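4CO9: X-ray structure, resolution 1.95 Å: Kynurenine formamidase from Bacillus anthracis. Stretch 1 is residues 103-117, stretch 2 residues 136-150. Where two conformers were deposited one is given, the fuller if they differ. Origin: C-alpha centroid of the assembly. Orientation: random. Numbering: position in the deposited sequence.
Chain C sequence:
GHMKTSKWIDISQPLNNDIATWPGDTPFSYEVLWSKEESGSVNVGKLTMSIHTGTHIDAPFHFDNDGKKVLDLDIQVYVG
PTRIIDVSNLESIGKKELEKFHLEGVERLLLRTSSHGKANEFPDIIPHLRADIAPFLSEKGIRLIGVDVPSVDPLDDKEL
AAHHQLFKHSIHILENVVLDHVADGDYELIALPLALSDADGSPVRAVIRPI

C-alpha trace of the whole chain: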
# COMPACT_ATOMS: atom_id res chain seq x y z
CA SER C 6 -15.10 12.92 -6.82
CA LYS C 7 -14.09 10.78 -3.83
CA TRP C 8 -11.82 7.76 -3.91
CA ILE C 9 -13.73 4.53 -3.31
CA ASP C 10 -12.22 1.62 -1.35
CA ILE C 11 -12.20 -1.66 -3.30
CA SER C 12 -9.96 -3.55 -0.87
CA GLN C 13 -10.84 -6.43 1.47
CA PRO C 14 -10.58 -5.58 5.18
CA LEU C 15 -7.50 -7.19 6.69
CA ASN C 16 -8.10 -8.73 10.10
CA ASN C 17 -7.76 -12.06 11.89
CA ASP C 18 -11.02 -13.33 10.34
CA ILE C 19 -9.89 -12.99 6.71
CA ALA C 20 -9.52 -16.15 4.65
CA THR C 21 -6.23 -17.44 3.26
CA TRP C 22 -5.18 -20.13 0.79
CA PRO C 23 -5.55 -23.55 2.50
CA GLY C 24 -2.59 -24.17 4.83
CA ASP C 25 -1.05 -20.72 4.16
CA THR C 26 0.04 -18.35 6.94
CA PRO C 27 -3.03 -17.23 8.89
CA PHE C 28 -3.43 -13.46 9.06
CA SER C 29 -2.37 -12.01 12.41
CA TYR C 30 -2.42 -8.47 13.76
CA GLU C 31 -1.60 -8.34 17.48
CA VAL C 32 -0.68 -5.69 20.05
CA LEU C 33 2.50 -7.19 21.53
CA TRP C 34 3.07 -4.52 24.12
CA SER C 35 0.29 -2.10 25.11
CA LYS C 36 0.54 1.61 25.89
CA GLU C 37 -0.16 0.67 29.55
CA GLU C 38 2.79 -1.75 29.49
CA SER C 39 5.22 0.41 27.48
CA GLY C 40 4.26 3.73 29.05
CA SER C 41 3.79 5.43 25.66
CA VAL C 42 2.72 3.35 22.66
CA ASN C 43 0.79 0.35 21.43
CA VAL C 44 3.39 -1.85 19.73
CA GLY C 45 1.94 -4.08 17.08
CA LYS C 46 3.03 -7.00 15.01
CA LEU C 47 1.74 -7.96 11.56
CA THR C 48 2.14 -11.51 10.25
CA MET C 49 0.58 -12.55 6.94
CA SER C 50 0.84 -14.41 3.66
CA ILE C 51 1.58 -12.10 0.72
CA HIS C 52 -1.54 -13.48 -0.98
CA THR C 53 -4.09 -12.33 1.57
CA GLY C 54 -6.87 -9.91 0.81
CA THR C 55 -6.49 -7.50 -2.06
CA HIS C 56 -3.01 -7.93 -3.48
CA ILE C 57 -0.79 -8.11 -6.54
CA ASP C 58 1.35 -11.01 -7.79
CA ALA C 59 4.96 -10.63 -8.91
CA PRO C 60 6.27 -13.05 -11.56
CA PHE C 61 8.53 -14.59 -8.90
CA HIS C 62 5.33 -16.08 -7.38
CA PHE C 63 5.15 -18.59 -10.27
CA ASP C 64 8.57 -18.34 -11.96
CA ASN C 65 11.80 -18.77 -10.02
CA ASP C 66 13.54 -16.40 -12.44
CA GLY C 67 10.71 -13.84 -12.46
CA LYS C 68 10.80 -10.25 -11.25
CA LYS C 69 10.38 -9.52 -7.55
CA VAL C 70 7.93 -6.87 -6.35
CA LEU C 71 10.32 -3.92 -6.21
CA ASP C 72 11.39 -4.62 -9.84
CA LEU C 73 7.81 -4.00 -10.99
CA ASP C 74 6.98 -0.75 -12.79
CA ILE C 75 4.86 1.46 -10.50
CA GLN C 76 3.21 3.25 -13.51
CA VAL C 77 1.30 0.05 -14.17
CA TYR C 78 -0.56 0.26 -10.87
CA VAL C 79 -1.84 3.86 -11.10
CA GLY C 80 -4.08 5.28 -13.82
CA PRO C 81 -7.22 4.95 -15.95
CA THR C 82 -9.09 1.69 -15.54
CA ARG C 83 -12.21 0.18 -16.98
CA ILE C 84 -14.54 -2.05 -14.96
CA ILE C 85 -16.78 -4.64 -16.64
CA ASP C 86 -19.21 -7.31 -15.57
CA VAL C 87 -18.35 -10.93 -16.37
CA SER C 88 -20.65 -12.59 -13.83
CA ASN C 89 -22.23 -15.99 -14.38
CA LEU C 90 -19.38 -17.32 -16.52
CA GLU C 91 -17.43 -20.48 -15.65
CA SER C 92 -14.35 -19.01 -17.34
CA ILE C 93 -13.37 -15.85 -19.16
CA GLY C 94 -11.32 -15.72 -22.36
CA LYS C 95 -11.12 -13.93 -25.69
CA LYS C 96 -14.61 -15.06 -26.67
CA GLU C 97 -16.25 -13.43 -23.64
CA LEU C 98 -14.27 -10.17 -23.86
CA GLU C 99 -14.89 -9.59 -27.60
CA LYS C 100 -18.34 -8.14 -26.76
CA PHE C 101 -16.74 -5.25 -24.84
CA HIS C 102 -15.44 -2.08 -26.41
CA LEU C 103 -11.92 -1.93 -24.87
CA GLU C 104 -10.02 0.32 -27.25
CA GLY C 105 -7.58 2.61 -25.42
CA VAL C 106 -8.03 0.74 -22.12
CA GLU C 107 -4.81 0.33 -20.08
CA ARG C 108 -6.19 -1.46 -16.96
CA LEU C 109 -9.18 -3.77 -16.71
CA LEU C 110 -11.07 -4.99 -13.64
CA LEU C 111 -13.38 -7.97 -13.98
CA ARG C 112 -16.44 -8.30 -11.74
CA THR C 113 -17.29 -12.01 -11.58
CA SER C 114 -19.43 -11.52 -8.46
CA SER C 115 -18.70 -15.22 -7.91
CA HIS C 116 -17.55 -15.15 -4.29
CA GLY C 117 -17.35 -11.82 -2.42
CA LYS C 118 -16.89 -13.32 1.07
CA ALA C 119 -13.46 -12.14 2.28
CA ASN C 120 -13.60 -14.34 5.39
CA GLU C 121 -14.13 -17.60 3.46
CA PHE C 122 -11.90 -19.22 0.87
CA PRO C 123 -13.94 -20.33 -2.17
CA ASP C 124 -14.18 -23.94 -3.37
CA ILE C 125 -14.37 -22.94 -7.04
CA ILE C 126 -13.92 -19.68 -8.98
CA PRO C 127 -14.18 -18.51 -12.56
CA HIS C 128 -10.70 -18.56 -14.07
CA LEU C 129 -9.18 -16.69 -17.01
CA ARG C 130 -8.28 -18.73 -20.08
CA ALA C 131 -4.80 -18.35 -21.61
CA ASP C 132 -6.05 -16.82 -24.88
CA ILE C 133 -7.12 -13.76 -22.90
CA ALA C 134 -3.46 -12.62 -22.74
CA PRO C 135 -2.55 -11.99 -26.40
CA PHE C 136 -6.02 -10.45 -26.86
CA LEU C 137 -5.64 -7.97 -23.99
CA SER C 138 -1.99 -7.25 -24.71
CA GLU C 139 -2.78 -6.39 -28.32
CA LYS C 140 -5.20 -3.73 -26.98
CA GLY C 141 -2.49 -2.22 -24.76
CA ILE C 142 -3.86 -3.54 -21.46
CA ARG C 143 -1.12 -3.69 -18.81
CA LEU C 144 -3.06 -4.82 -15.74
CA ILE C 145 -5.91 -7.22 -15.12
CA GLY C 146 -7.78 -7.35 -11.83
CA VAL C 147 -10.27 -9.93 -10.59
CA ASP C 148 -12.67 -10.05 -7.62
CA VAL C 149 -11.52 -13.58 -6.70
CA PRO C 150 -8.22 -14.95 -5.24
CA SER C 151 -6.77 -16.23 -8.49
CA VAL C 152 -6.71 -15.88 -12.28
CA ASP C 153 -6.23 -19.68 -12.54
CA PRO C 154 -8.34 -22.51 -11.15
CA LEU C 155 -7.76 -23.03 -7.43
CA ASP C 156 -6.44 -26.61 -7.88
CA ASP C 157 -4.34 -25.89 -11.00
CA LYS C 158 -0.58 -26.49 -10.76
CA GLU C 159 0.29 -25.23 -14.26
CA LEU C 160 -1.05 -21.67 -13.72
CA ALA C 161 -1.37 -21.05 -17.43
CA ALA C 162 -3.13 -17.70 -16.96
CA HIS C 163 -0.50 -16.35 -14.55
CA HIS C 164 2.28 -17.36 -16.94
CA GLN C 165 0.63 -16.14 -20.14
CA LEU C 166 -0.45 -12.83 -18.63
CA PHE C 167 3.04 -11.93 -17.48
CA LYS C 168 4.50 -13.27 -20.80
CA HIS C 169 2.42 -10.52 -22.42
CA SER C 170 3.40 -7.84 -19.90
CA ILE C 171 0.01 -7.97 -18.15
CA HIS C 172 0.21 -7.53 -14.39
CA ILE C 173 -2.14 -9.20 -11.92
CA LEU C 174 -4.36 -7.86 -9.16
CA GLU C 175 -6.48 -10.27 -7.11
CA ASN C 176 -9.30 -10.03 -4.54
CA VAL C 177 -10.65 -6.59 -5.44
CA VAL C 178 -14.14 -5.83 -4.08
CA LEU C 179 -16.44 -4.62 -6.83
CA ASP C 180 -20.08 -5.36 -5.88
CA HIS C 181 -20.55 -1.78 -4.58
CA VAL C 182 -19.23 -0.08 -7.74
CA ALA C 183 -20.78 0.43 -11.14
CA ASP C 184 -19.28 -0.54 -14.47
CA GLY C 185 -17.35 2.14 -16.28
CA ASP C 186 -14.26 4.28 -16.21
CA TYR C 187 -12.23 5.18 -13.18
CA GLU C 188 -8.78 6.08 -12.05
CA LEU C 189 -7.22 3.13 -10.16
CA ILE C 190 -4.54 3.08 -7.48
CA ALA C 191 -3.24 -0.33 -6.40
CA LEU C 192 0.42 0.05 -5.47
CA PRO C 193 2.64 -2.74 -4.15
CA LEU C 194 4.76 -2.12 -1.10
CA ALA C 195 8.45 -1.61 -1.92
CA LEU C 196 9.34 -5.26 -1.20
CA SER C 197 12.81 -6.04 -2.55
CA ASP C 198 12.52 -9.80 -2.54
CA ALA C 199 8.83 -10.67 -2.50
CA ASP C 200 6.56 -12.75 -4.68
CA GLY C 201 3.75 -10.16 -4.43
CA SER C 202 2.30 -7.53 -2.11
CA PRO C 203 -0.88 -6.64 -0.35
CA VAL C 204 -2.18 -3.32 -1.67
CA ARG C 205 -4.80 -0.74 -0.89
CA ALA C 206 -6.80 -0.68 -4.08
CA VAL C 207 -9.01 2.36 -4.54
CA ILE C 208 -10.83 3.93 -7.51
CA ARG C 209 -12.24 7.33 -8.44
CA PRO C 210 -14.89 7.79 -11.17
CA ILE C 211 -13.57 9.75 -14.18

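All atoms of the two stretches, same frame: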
# COMPACT_ATOMS: atom_id res chain seq x y z
N LEU C 103 -13.08 -2.11 -25.79
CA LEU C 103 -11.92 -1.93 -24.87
C LEU C 103 -10.79 -1.16 -25.50
O LEU C 103 -9.67 -1.20 -25.00
CB LEU C 103 -11.40 -3.31 -24.46
CG LEU C 103 -12.34 -4.20 -23.66
CD1 LEU C 103 -11.77 -5.61 -23.55
CD2 LEU C 103 -12.56 -3.61 -22.28
N GLU C 104 -11.07 -0.45 -26.60
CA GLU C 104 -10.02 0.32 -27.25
C GLU C 104 -9.53 1.43 -26.32
O GLU C 104 -10.31 2.10 -25.67
CB GLU C 104 -10.49 0.87 -28.62
CG GLU C 104 -10.88 -0.24 -29.61
CD GLU C 104 -9.78 -1.26 -29.80
OE1 GLU C 104 -8.71 -0.87 -30.32
OE2 GLU C 104 -9.96 -2.45 -29.44
N GLY C 105 -8.21 1.57 -26.24
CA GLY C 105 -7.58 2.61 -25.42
C GLY C 105 -7.52 2.30 -23.93
O GLY C 105 -6.97 3.09 -23.16
N VAL C 106 -8.06 1.15 -23.52
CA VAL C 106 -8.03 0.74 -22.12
C VAL C 106 -6.63 0.25 -21.74
O VAL C 106 -5.99 -0.53 -22.47
CB VAL C 106 -9.09 -0.35 -21.85
CG1 VAL C 106 -8.96 -0.89 -20.43
CG2 VAL C 106 -10.48 0.21 -22.08
N GLU C 107 -6.14 0.71 -20.59
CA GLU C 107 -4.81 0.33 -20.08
C GLU C 107 -4.90 -0.66 -18.89
O GLU C 107 -3.95 -1.40 -18.63
CB GLU C 107 -4.05 1.59 -19.63
CG GLU C 107 -3.77 2.69 -20.68
CD GLU C 107 -3.47 4.04 -20.03
OE1 GLU C 107 -2.84 4.08 -18.94
OE2 GLU C 107 -3.88 5.07 -20.59
N ARG C 108 -6.00 -0.63 -18.16
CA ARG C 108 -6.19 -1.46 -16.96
C ARG C 108 -7.62 -1.93 -16.95
O ARG C 108 -8.51 -1.14 -17.22
CB ARG C 108 -5.91 -0.65 -15.70
CG ARG C 108 -4.51 -0.08 -15.62
CD ARG C 108 -4.28 0.94 -14.53
NE ARG C 108 -2.96 1.52 -14.76
CZ ARG C 108 -2.69 2.44 -15.68
NH1 ARG C 108 -3.65 2.98 -16.43
NH2 ARG C 108 -1.43 2.85 -15.83
N LEU C 109 -7.85 -3.20 -16.64
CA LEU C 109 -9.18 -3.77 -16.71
C LEU C 109 -9.49 -4.58 -15.47
O LEU C 109 -8.72 -5.46 -15.10
CB LEU C 109 -9.28 -4.67 -17.96
CG LEU C 109 -10.62 -5.34 -18.23
CD1 LEU C 109 -11.66 -4.28 -18.58
CD2 LEU C 109 -10.49 -6.33 -19.38
N LEU C 110 -10.59 -4.23 -14.80
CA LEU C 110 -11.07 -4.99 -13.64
C LEU C 110 -12.31 -5.77 -14.03
O LEU C 110 -13.24 -5.23 -14.63
CB LEU C 110 -11.39 -4.07 -12.46
CG LEU C 110 -10.31 -3.08 -12.04
CD1 LEU C 110 -10.72 -2.27 -10.83
CD2 LEU C 110 -8.98 -3.78 -11.78
N LEU C 111 -12.31 -7.05 -13.66
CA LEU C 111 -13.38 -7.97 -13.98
C LEU C 111 -14.21 -8.30 -12.74
O LEU C 111 -13.70 -8.86 -11.78
CB LEU C 111 -12.80 -9.27 -14.55
CG LEU C 111 -11.82 -9.16 -15.71
CD1 LEU C 111 -11.38 -10.55 -16.18
CD2 LEU C 111 -12.43 -8.41 -16.87
N ARG C 112 -15.49 -7.92 -12.77
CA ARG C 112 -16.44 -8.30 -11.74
C ARG C 112 -17.08 -9.64 -12.10
O ARG C 112 -17.91 -9.71 -13.00
CB ARG C 112 -17.54 -7.24 -11.56
CG ARG C 112 -18.36 -7.45 -10.29
CD ARG C 112 -19.66 -6.64 -10.20
NE ARG C 112 -19.45 -5.20 -10.30
CZ ARG C 112 -19.47 -4.52 -11.44
NH1 ARG C 112 -19.74 -5.14 -12.60
NH2 ARG C 112 -19.23 -3.23 -11.44
N THR C 113 -16.65 -10.70 -11.42
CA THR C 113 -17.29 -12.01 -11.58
C THR C 113 -18.48 -12.14 -10.64
O THR C 113 -19.39 -12.90 -10.92
CB THR C 113 -16.33 -13.18 -11.30
OG1 THR C 113 -16.05 -13.26 -9.89
CG2 THR C 113 -15.03 -13.05 -12.08
N SER C 114 -18.44 -11.41 -9.53
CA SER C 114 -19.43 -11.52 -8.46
C SER C 114 -19.63 -12.97 -8.04
O SER C 114 -20.73 -13.35 -7.65
CB SER C 114 -20.77 -10.90 -8.88
OG SER C 114 -20.61 -9.52 -9.21
N SER C 115 -18.58 -13.78 -8.14
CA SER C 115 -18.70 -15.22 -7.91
C SER C 115 -18.58 -15.58 -6.44
O SER C 115 -19.17 -16.56 -5.99
CB SER C 115 -17.69 -15.98 -8.73
OG SER C 115 -17.77 -17.37 -8.44
N HIS C 116 -17.82 -14.80 -5.68
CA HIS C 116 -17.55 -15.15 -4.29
C HIS C 116 -17.93 -13.99 -3.37
O HIS C 116 -19.04 -13.97 -2.84
CB HIS C 116 -16.09 -15.58 -4.12
CG HIS C 116 -15.76 -16.07 -2.74
ND1 HIS C 116 -16.38 -17.18 -2.18
CD2 HIS C 116 -14.89 -15.62 -1.82
CE1 HIS C 116 -15.90 -17.37 -0.97
NE2 HIS C 116 -15.00 -16.43 -0.72
N GLY C 117 -17.04 -13.02 -3.20
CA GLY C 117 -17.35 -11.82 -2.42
C GLY C 117 -17.45 -12.00 -0.91
O GLY C 117 -17.95 -11.11 -0.23
N PHE C 136 -4.89 -11.33 -26.57
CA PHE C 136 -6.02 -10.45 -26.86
C PHE C 136 -5.91 -9.12 -26.12
O PHE C 136 -5.99 -8.06 -26.73
CB PHE C 136 -7.33 -11.13 -26.46
CG PHE C 136 -8.55 -10.29 -26.69
CD1 PHE C 136 -9.00 -10.05 -27.97
CD2 PHE C 136 -9.25 -9.73 -25.61
CE1 PHE C 136 -10.13 -9.28 -28.20
CE2 PHE C 136 -10.38 -8.95 -25.83
CZ PHE C 136 -10.82 -8.73 -27.13
N LEU C 137 -5.74 -9.18 -24.81
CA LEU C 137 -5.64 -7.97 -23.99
C LEU C 137 -4.38 -7.17 -24.29
O LEU C 137 -4.41 -5.95 -24.37
CB LEU C 137 -5.67 -8.33 -22.49
CG LEU C 137 -6.99 -8.92 -21.98
CD1 LEU C 137 -6.85 -9.29 -20.52
CD2 LEU C 137 -8.14 -7.96 -22.18
N SER C 138 -3.27 -7.87 -24.43
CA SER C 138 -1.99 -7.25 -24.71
C SER C 138 -2.00 -6.48 -26.02
O SER C 138 -1.46 -5.37 -26.10
CB SER C 138 -0.90 -8.32 -24.75
OG SER C 138 0.37 -7.76 -25.07
N GLU C 139 -2.62 -7.06 -27.03
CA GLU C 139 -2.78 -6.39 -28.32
C GLU C 139 -3.51 -5.05 -28.16
O GLU C 139 -3.23 -4.09 -28.88
CB GLU C 139 -3.62 -7.26 -29.26
CG GLU C 139 -3.49 -6.93 -30.75
CD GLU C 139 -4.44 -5.81 -31.16
OE1 GLU C 139 -5.55 -5.75 -30.60
OE2 GLU C 139 -4.07 -5.00 -32.04
N LYS C 140 -4.47 -4.98 -27.23
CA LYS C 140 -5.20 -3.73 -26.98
C LYS C 140 -4.42 -2.71 -26.19
O LYS C 140 -4.85 -1.56 -26.10
CB LYS C 140 -6.52 -4.02 -26.26
CG LYS C 140 -7.41 -4.94 -27.05
CD LYS C 140 -8.87 -4.67 -26.81
CE LYS C 140 -9.71 -5.61 -27.65
NZ LYS C 140 -9.53 -5.38 -29.10
N GLY C 141 -3.30 -3.12 -25.59
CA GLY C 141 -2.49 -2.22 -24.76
C GLY C 141 -2.78 -2.34 -23.27
O GLY C 141 -2.35 -1.51 -22.48
N ILE C 142 -3.51 -3.37 -22.86
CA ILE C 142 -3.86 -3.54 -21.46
C ILE C 142 -2.65 -4.07 -20.70
O ILE C 142 -2.06 -5.06 -21.09
CB ILE C 142 -5.10 -4.45 -21.31
CG1 ILE C 142 -6.32 -3.66 -21.79
CG2 ILE C 142 -5.27 -4.91 -19.87
CD1 ILE C 142 -7.55 -4.48 -22.04
N ARG C 143 -2.31 -3.39 -19.60
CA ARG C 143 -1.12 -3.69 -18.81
C ARG C 143 -1.42 -4.31 -17.45
O ARG C 143 -0.51 -4.80 -16.78
CB ARG C 143 -0.31 -2.42 -18.59
CG ARG C 143 0.09 -1.67 -19.85
CD ARG C 143 0.69 -0.33 -19.47
NE ARG C 143 2.09 -0.47 -19.07
CZ ARG C 143 2.78 0.42 -18.36
NH1 ARG C 143 2.20 1.54 -17.95
NH2 ARG C 143 4.05 0.20 -18.06
N LEU C 144 -2.67 -4.27 -17.03
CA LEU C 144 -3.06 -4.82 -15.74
C LEU C 144 -4.46 -5.38 -15.82
O LEU C 144 -5.37 -4.76 -16.36
CB LEU C 144 -3.00 -3.73 -14.66
CG LEU C 144 -3.57 -4.08 -13.29
CD1 LEU C 144 -2.67 -4.95 -12.43
CD2 LEU C 144 -3.92 -2.82 -12.52
N ILE C 145 -4.62 -6.57 -15.26
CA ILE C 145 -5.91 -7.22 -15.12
C ILE C 145 -6.15 -7.47 -13.64
O ILE C 145 -5.26 -7.91 -12.91
CB ILE C 145 -5.97 -8.53 -15.96
CG1 ILE C 145 -7.40 -9.05 -16.05
CG2 ILE C 145 -5.10 -9.64 -15.38
CD1 ILE C 145 -8.22 -8.35 -17.09
N GLY C 146 -7.37 -7.13 -13.21
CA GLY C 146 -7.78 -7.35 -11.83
C GLY C 146 -9.03 -8.20 -11.79
O GLY C 146 -9.89 -8.07 -12.66
N VAL C 147 -9.11 -9.08 -10.79
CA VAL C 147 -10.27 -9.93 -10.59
C VAL C 147 -10.77 -9.87 -9.14
O VAL C 147 -9.98 -9.66 -8.21
CB VAL C 147 -9.99 -11.40 -10.99
CG1 VAL C 147 -9.75 -11.49 -12.48
CG2 VAL C 147 -8.81 -11.97 -10.22
N ASP C 148 -12.08 -10.07 -8.96
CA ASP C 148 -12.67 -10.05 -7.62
C ASP C 148 -12.70 -11.43 -6.96
O ASP C 148 -13.59 -11.73 -6.16
CB ASP C 148 -14.07 -9.43 -7.65
CG ASP C 148 -15.04 -10.20 -8.53
OD1 ASP C 148 -14.61 -11.12 -9.26
OD2 ASP C 148 -16.25 -9.85 -8.52
N VAL C 149 -11.71 -12.26 -7.29
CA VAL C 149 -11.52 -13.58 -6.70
C VAL C 149 -10.01 -13.78 -6.43
O VAL C 149 -9.20 -12.97 -6.85
CB VAL C 149 -12.06 -14.70 -7.62
CG1 VAL C 149 -13.57 -14.73 -7.56
CG2 VAL C 149 -11.58 -14.49 -9.05
N PRO C 150 -9.63 -14.84 -5.69
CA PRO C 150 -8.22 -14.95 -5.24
C PRO C 150 -7.22 -15.31 -6.31
O PRO C 150 -6.02 -15.20 -6.07
CB PRO C 150 -8.26 -16.06 -4.20
CG PRO C 150 -9.67 -16.11 -3.75
CD PRO C 150 -10.50 -15.76 -4.94
O HOH W 1 -7.27 -3.03 -30.45
O HOH W 2 -6.46 -0.12 -27.53
O HOH W 3 -4.71 0.76 -24.49
O HOH W 4 -16.44 -12.53 -6.33
O HOH W 5 -14.19 -12.51 -3.75

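In parallel strands the backbones bond in a staggered ladder, while the side chains on each face adopt rotamers that bring their ends against neighbours across the strands; residues 103-117 and 136-150 of this formamidase illustrate both. The strands containing Leu109 to Arg112 and Leu144 to Val147 run parallel, 17° apart. Leu109 bonds to the two residues flanking its partner Ile145: its N donates to Leu144 O (2.9 Å) and its O accepts from Gly146 N (2.9 Å). Leu111 repeats the pattern, its N donating to Gly146 O (2.8 Å) and its O accepting weakly from Asp148 N (3.5 Å), while Leu110 turns its N and O away from this strand.

On one face, Leu109, with chi1 t and chi2 p, brings CD2 to 3.8 Å from Ile145 CD1 and 4.0 Å from Leu137 CD2, tying helix to sheet. Leu111 adopts m,t; its CG lies 3.9 Å from the same Ile145 CD1, which the t,p rotamer of Ile145 brings against both leucines. On the other face, Leu110, also m,t, lays CD2 over Gly146, where a beta carbon would clash with it.

Beyond the strands, chi1 of Asp148 is p and chi2 is -9°, presenting the carboxylate to a turn of backbone: OD1 accepts from Thr113 OG1 (2.7 Å) and Thr113 N (3.0 Å), OD2 from Ser114 N (2.9 Å). The p rotamer of Thr113 directs its hydroxyl there. At the opposite end, the Lys140 chain, bent at chi1 and chi4 and with chi2 at -149°, passes Leu103, its CD 3.7 Å from Leu103 CB, before NZ forms a salt bridge with Glu104 OE2 (3.0 Å).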